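Local coordinates for protein cpftsy (PDB 4AK9) that probably acts as the GTP-hydrolysing receptor for the signal recognition particle in chloroplasts, guiding proteins toward the thylakoid membrane, at residues A150-T154 with P182-L188; K129-L133 with L204-G209. All blocks are in the same frame, centred on the assembly; numbering follows the deposited sequence.

Contact 1. Residues A150-T154 with P182-L188; sequences AAGDT and PRPAAVL
Near one side of the mainly parallel sheet of this SRP-type GTPase domain, the loop leaving strand 147-150 rests on the first turn of helix 184-197, with Gly152 and Thr154 against Pro184. Asp153-Thr154 open what is probably the Asp-Thr-Phe-Arg sequence characteristic of SRP GTPases, and the chain is not modelled just beyond Thr154 or just before Pro182. No hydrogen bond crosses the contact; carbon and oxygen meet by packing alone. Pro184 follows the N-cap residue Arg183, a place in a helix where its missing N-H costs no bond. Two oxygens lie on one side of its ring: Gly152 O is 3.2 Å from Pro184 CB, and Thr154 OG1, over the face, is 3.2 Å from Pro184 CG, with the threonine and proline side chains crossing at about a right angle. Thr154 places its hydroxyl over the ring because OG1 sits between the backbone N and the carbonyl carbon (chi1 68°), which lays CG2 beside the start of the helix, 3.8 Å from Pro184 N. Beyond, the proline ring also touches Glu220 and Cys224 of helix 215-231. An alanine at Pro184 would lack CG and CD, and would probably open a gap under the Thr154 hydroxyl and let the start of the helix shift against the loop. One turn further on, Val187 directs CG1, anti to its backbone N (chi1 174°), at Ala151 O, 3.5 Å away. Leu188 CD2 packs 3.9 Å from Gly152 CA and, at the buried end of the contact, 3.7 Å from Ala150 CB.

Contact 2. Residues K129-L133 with L204-G209; sequences KTTTL and LCDTSG
Lys129 NZ donates to Thr207 O at 2.6 Å, from above the carbonyl plane, 38° out of it. Water 2 accepts from Lys129 NZ at 2.7 Å and, weakly, from Gly209 N, while Gly123 O also hydrogen-bonds the amine. Water 1 donates to Thr207 OG1, which is also hydrogen-bonded to Ile121 O of strand 117-123, and to Ser208 O, but is held only weakly by the lysine. The lysine chain crosses the Asp206 side chain at about a right angle, and a bend at chi3 (-64°) turns its end toward Thr207 O; Asp206 OD1 stays 4.4 Å from Lys129 NZ, too far for a salt bridge, and takes a weak bond from Thr207 N. Lys129 and Thr130 fit the P-loop (Walker A), and 206-209 (Asp-Thr-Ser-Gly) probably correspond to the G3 motif, Asp-Thr-Ala-Gly in most SRP GTPases; in relatives these two loops enclose the nucleotide phosphates. Thr130 OG1 bonds Gly126 O in its own helix. Deeper in, Leu133 joins helix 126-142 to strand 202-205 with both methyls: CD2 lies 3.6 Å from Asp206 CB, and CD1 presses to 3.5 Å from Leu204 CB, tighter than usual, as the leucines run alongside in opposite senses.

Contact 2 lies deeper, its centre about 14 Å from that of the chain against about 24 Å for contact 1, which passes from buried residues at Ala150 to exposed ones at Thr154 and Pro182. They meet through adjacent parallel strands: the end of 147-150 belongs to contact 1 and that of 202-205 to contact 2, and Ala150 O probably accepts a hydrogen bond from Asp206 N at 2.9 Å. Contact 1 falls between the segments of contact 2 in sequence. Contact 2 uses an amine, carbonyls and waters at the presumed nucleotide site, with leucine packing at its inner end, whereas contact 1 packs backbone and hydroxyl oxygens and methyls on a helix start, without hydrogen bonds.

Contact 1. Residues A150-T154 with P182-L188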
ATOM      1  N   ALA A 150      -5.410  11.560  31.244  1.00 22.37           N
ATOM      2  CA  ALA A 150      -6.127  12.797  30.962  1.00 24.41           C
ATOM      3  C   ALA A 150      -6.984  12.644  29.724  1.00 33.68           C
ATOM      4  O   ALA A 150      -6.465  12.357  28.613  1.00 26.72           O
ATOM      5  CB  ALA A 150      -5.141  13.956  30.783  1.00 26.37           C
ATOM      6  N   ALA A 151      -8.289  12.838  29.899  1.00 30.11           N
ATOM      7  CA  ALA A 151      -9.245  12.630  28.816  1.00 32.47           C
ATOM      8  C   ALA A 151      -9.425  13.881  27.972  1.00 34.68           C
ATOM      9  O   ALA A 151     -10.453  14.572  28.065  1.00 37.79           O
ATOM     10  CB  ALA A 151     -10.586  12.146  29.359  1.00 39.44           C
ATOM     11  N   GLY A 152      -8.428  14.168  27.130  1.00 30.49           N
ATOM     12  CA  GLY A 152      -8.438  15.400  26.362  1.00 31.92           C
ATOM     13  C   GLY A 152      -9.111  15.271  25.012  1.00 35.43           C
ATOM     14  O   GLY A 152      -9.253  16.248  24.289  1.00 41.40           O
ATOM     15  N   ASP A 153      -9.521  14.053  24.659  1.00 33.39           N
ATOM     16  CA  ASP A 153     -10.359  13.874  23.479  1.00 36.85           C
ATOM     17  C   ASP A 153     -11.795  14.165  23.906  1.00 46.95           C
ATOM     18  O   ASP A 153     -12.531  13.255  24.300  1.00 50.08           O
ATOM     19  CB  ASP A 153     -10.238  12.444  22.946  1.00 37.06           C
ATOM     20  CG  ASP A 153     -11.013  12.221  21.634  1.00 46.24           C
ATOM     21  OD1 ASP A 153     -11.833  13.092  21.233  1.00 44.17           O
ATOM     22  OD2 ASP A 153     -10.800  11.147  21.003  1.00 42.74           O
ATOM     23  N   THR A 154     -12.172  15.440  23.856  1.00 47.77           N
ATOM     24  CA  THR A 154     -13.514  15.883  24.224  1.00 48.26           C
ATOM     25  C   THR A 154     -14.429  15.788  23.004  1.00 51.59           C
ATOM     26  O   THR A 154     -15.465  16.441  22.933  1.00 60.35           O
ATOM     27  CB  THR A 154     -13.514  17.341  24.809  1.00 53.33           C
ATOM     28  OG1 THR A 154     -13.169  18.289  23.784  1.00 57.38           O
ATOM     29  CG2 THR A 154     -12.528  17.463  25.979  1.00 46.09           C
ATOM     30  N   PRO A 182     -16.559  22.207  27.935  1.00 61.74           N
ATOM     31  CA  PRO A 182     -15.617  21.080  27.858  1.00 65.39           C
ATOM     32  C   PRO A 182     -14.554  21.278  26.766  1.00 58.92           C
ATOM     33  O   PRO A 182     -14.741  20.872  25.611  1.00 59.16           O
ATOM     34  CB  PRO A 182     -16.521  19.883  27.528  1.00 61.16           C
ATOM     35  CG  PRO A 182     -17.740  20.486  26.893  1.00 64.66           C
ATOM     36  CD  PRO A 182     -17.931  21.818  27.561  1.00 64.68           C
ATOM     37  N   ARG A 183     -13.445  21.910  27.141  1.00 55.48           N
ATOM     38  CA  ARG A 183     -12.356  22.156  26.206  1.00 49.74           C
ATOM     39  C   ARG A 183     -11.170  21.312  26.612  1.00 43.84           C
ATOM     40  O   ARG A 183     -10.826  21.232  27.790  1.00 45.02           O
ATOM     41  CB  ARG A 183     -11.940  23.626  26.203  1.00 56.58           C
ATOM     42  CG  ARG A 183     -13.053  24.587  26.553  1.00 65.00           C
ATOM     43  CD  ARG A 183     -14.251  24.399  25.638  1.00 66.56           C
ATOM     44  NE  ARG A 183     -14.183  25.222  24.442  1.00 74.39           N
ATOM     45  CZ  ARG A 183     -15.109  25.214  23.490  1.00 86.32           C
ATOM     46  NH1 ARG A 183     -16.163  24.408  23.596  1.00 79.43           N
ATOM     47  NH2 ARG A 183     -14.978  26.004  22.433  1.00 87.80           N
ATOM     48  N   PRO A 184     -10.530  20.693  25.625  1.00 41.07           N
ATOM     49  CA  PRO A 184      -9.411  19.755  25.768  1.00 43.28           C
ATOM     50  C   PRO A 184      -8.214  20.383  26.452  1.00 32.53           C
ATOM     51  O   PRO A 184      -7.654  19.756  27.353  1.00 30.26           O
ATOM     52  CB  PRO A 184      -9.044  19.429  24.318  1.00 41.76           C
ATOM     53  CG  PRO A 184     -10.277  19.731  23.544  1.00 43.91           C
ATOM     54  CD  PRO A 184     -10.932  20.874  24.224  1.00 45.66           C
ATOM     55  N   ALA A 185      -7.834  21.584  26.022  1.00 33.62           N
ATOM     56  CA  ALA A 185      -6.679  22.268  26.611  1.00 34.07           C
ATOM     57  C   ALA A 185      -6.812  22.416  28.130  1.00 31.69           C
ATOM     58  O   ALA A 185      -5.846  22.156  28.866  1.00 33.43           O
ATOM     59  CB  ALA A 185      -6.446  23.625  25.935  1.00 35.68           C
ATOM     60  N   ALA A 186      -8.009  22.786  28.596  1.00 36.26           N
ATOM     61  CA  ALA A 186      -8.256  22.950  30.030  1.00 38.05           C
ATOM     62  C   ALA A 186      -8.175  21.623  30.798  1.00 33.33           C
ATOM     63  O   ALA A 186      -7.691  21.584  31.930  1.00 33.65           O
ATOM     64  CB  ALA A 186      -9.588  23.632  30.273  1.00 39.79           C
ATOM     65  N   VAL A 187      -8.663  20.547  30.183  1.00 35.11           N
ATOM     66  CA  VAL A 187      -8.566  19.220  30.781  1.00 31.22           C
ATOM     67  C   VAL A 187      -7.114  18.819  30.926  1.00 27.92           C
ATOM     68  O   VAL A 187      -6.694  18.322  31.982  1.00 31.02           O
ATOM     69  CB  VAL A 187      -9.282  18.151  29.907  1.00 37.03           C
ATOM     70  CG1 VAL A 187      -9.049  16.738  30.468  1.00 37.16           C
ATOM     71  CG2 VAL A 187     -10.761  18.463  29.806  1.00 39.50           C
ATOM     72  N   LEU A 188      -6.347  19.010  29.848  1.00 30.51           N
ATOM     73  CA  LEU A 188      -4.944  18.648  29.892  1.00 28.96           C
ATOM     74  C   LEU A 188      -4.179  19.457  30.951  1.00 25.65           C
ATOM     75  O   LEU A 188      -3.335  18.909  31.664  1.00 24.88           O
ATOM     76  CB  LEU A 188      -4.298  18.769  28.494  1.00 25.33           C
ATOM     77  CG  LEU A 188      -4.846  17.802  27.425  1.00 29.05           C
ATOM     78  CD1 LEU A 188      -3.885  17.667  26.247  1.00 27.60           C
ATOM     79  CD2 LEU A 188      -5.079  16.432  28.017  1.00 28.03           C
TER

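Contact 2. Residues K129-L133 with L204-G209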
ATOM      1  N   LYS A 129      -6.347   5.052  19.665  1.00 28.52           N
ATOM      2  CA  LYS A 129      -5.638   5.895  20.620  1.00 30.92           C
ATOM      3  C   LYS A 129      -5.997   5.511  22.049  1.00 26.18           C
ATOM      4  O   LYS A 129      -5.111   5.370  22.900  1.00 23.11           O
ATOM      5  CB  LYS A 129      -5.960   7.381  20.404  1.00 30.33           C
ATOM      6  CG  LYS A 129      -5.387   7.987  19.156  1.00 32.99           C
ATOM      7  CD  LYS A 129      -5.513   9.543  19.166  1.00 31.52           C
ATOM      8  CE  LYS A 129      -6.953  10.022  19.157  1.00 33.36           C
ATOM      9  NZ  LYS A 129      -7.015  11.464  18.699  1.00 33.59           N
ATOM     10  N   THR A 130      -7.287   5.320  22.300  1.00 25.85           N
ATOM     11  CA  THR A 130      -7.768   4.962  23.643  1.00 28.55           C
ATOM     12  C   THR A 130      -7.183   3.629  24.099  1.00 26.20           C
ATOM     13  O   THR A 130      -6.638   3.508  25.206  1.00 27.10           O
ATOM     14  CB  THR A 130      -9.308   4.894  23.686  1.00 36.06           C
ATOM     15  OG1 THR A 130      -9.843   6.170  23.307  1.00 39.33           O
ATOM     16  CG2 THR A 130      -9.764   4.571  25.088  1.00 36.64           C
ATOM     17  N   THR A 131      -7.267   2.628  23.230  1.00 24.39           N
ATOM     18  CA  THR A 131      -6.720   1.322  23.532  1.00 22.29           C
ATOM     19  C   THR A 131      -5.227   1.399  23.771  1.00 24.33           C
ATOM     20  O   THR A 131      -4.716   0.821  24.726  1.00 23.02           O
ATOM     21  CB  THR A 131      -6.998   0.356  22.344  1.00 31.53           C
ATOM     22  OG1 THR A 131      -8.404   0.123  22.259  1.00 31.37           O
ATOM     23  CG2 THR A 131      -6.292  -0.953  22.555  1.00 29.28           C
ATOM     24  N   THR A 132      -4.516   2.143  22.923  1.00 20.62           N
ATOM     25  CA  THR A 132      -3.058   2.255  23.093  1.00 22.42           C
ATOM     26  C   THR A 132      -2.683   2.888  24.431  1.00 20.26           C
ATOM     27  O   THR A 132      -1.737   2.431  25.098  1.00 23.45           O
ATOM     28  CB  THR A 132      -2.411   3.027  21.918  1.00 25.88           C
ATOM     29  OG1 THR A 132      -2.718   2.327  20.702  1.00 31.52           O
ATOM     30  CG2 THR A 132      -0.871   3.102  22.086  1.00 30.37           C
ATOM     31  N   LEU A 133      -3.414   3.943  24.771  1.00 20.75           N
ATOM     32  CA  LEU A 133      -3.306   4.664  26.032  1.00 24.64           C
ATOM     33  C   LEU A 133      -3.436   3.660  27.201  1.00 22.83           C
ATOM     34  O   LEU A 133      -2.615   3.642  28.109  1.00 24.46           O
ATOM     35  CB  LEU A 133      -4.426   5.713  26.082  1.00 26.11           C
ATOM     36  CG  LEU A 133      -4.132   7.171  26.480  1.00 37.03           C
ATOM     37  CD1 LEU A 133      -2.687   7.355  26.820  1.00 37.76           C
ATOM     38  CD2 LEU A 133      -4.545   8.136  25.371  1.00 34.61           C
ATOM     39  N   LEU A 204      -0.580  10.480  31.032  1.00 23.12           N
ATOM     40  CA  LEU A 204      -0.872   9.980  29.680  1.00 23.45           C
ATOM     41  C   LEU A 204      -2.065  10.744  29.130  1.00 20.75           C
ATOM     42  O   LEU A 204      -3.186  10.584  29.600  1.00 24.99           O
ATOM     43  CB  LEU A 204      -1.179   8.473  29.723  1.00 23.35           C
ATOM     44  CG  LEU A 204      -0.109   7.408  29.466  1.00 31.61           C
ATOM     45  CD1 LEU A 204       1.279   7.933  29.664  1.00 33.58           C
ATOM     46  CD2 LEU A 204      -0.320   6.087  30.251  1.00 29.04           C
ATOM     47  N   CYS A 205      -1.840  11.586  28.125  1.00 21.21           N
ATOM     48  CA  CYS A 205      -2.902  12.486  27.594  1.00 19.01           C
ATOM     49  C   CYS A 205      -3.534  11.992  26.309  1.00 29.61           C
ATOM     50  O   CYS A 205      -2.831  11.725  25.333  1.00 26.77           O
ATOM     51  CB  CYS A 205      -2.316  13.880  27.292  1.00 23.92           C
ATOM     52  SG  CYS A 205      -1.532  14.690  28.704  1.00 29.58           S
ATOM     53  N   ASP A 206      -4.852  11.902  26.280  1.00 24.94           N
ATOM     54  CA  ASP A 206      -5.553  11.666  25.020  1.00 27.75           C
ATOM     55  C   ASP A 206      -5.830  13.012  24.381  1.00 31.16           C
ATOM     56  O   ASP A 206      -5.893  14.028  25.069  1.00 31.29           O
ATOM     57  CB  ASP A 206      -6.859  10.925  25.264  1.00 29.94           C
ATOM     58  CG  ASP A 206      -7.417  10.276  23.993  1.00 38.52           C
ATOM     59  OD1 ASP A 206      -6.719  10.296  22.939  1.00 30.53           O
ATOM     60  OD2 ASP A 206      -8.541   9.728  24.063  1.00 40.23           O
ATOM     61  N   THR A 207      -5.963  13.036  23.057  1.00 23.80           N
ATOM     62  CA  THR A 207      -6.235  14.284  22.334  1.00 22.97           C
ATOM     63  C   THR A 207      -7.253  14.015  21.239  1.00 30.87           C
ATOM     64  O   THR A 207      -7.445  12.857  20.823  1.00 28.68           O
ATOM     65  CB  THR A 207      -4.962  14.853  21.648  1.00 29.19           C
ATOM     66  OG1 THR A 207      -4.413  13.859  20.751  1.00 23.50           O
ATOM     67  CG2 THR A 207      -3.905  15.232  22.673  1.00 26.19           C
ATOM     68  N   SER A 208      -7.899  15.073  20.753  1.00 28.12           N
ATOM     69  CA  SER A 208      -8.850  14.891  19.660  1.00 28.91           C
ATOM     70  C   SER A 208      -8.090  14.803  18.336  1.00 30.63           C
ATOM     71  O   SER A 208      -7.014  15.387  18.180  1.00 33.78           O
ATOM     72  CB  SER A 208      -9.865  16.023  19.624  1.00 39.52           C
ATOM     73  OG  SER A 208     -10.512  16.135  20.878  1.00 44.56           O
ATOM     74  N   GLY A 209      -8.632  14.062  17.380  1.00 27.79           N
ATOM     75  CA  GLY A 209      -8.012  14.015  16.060  1.00 27.95           C
ATOM     76  C   GLY A 209      -8.958  13.399  15.055  1.00 28.82           C
ATOM     77  O   GLY A 209      -9.836  12.621  15.440  1.00 29.95           O
TER
HETATM   78  O   HOH W   1      -4.765  13.686  17.871  1.00 24.20           O
HETATM   79  O   HOH W   2      -9.719  11.344  18.486  1.00 42.19           O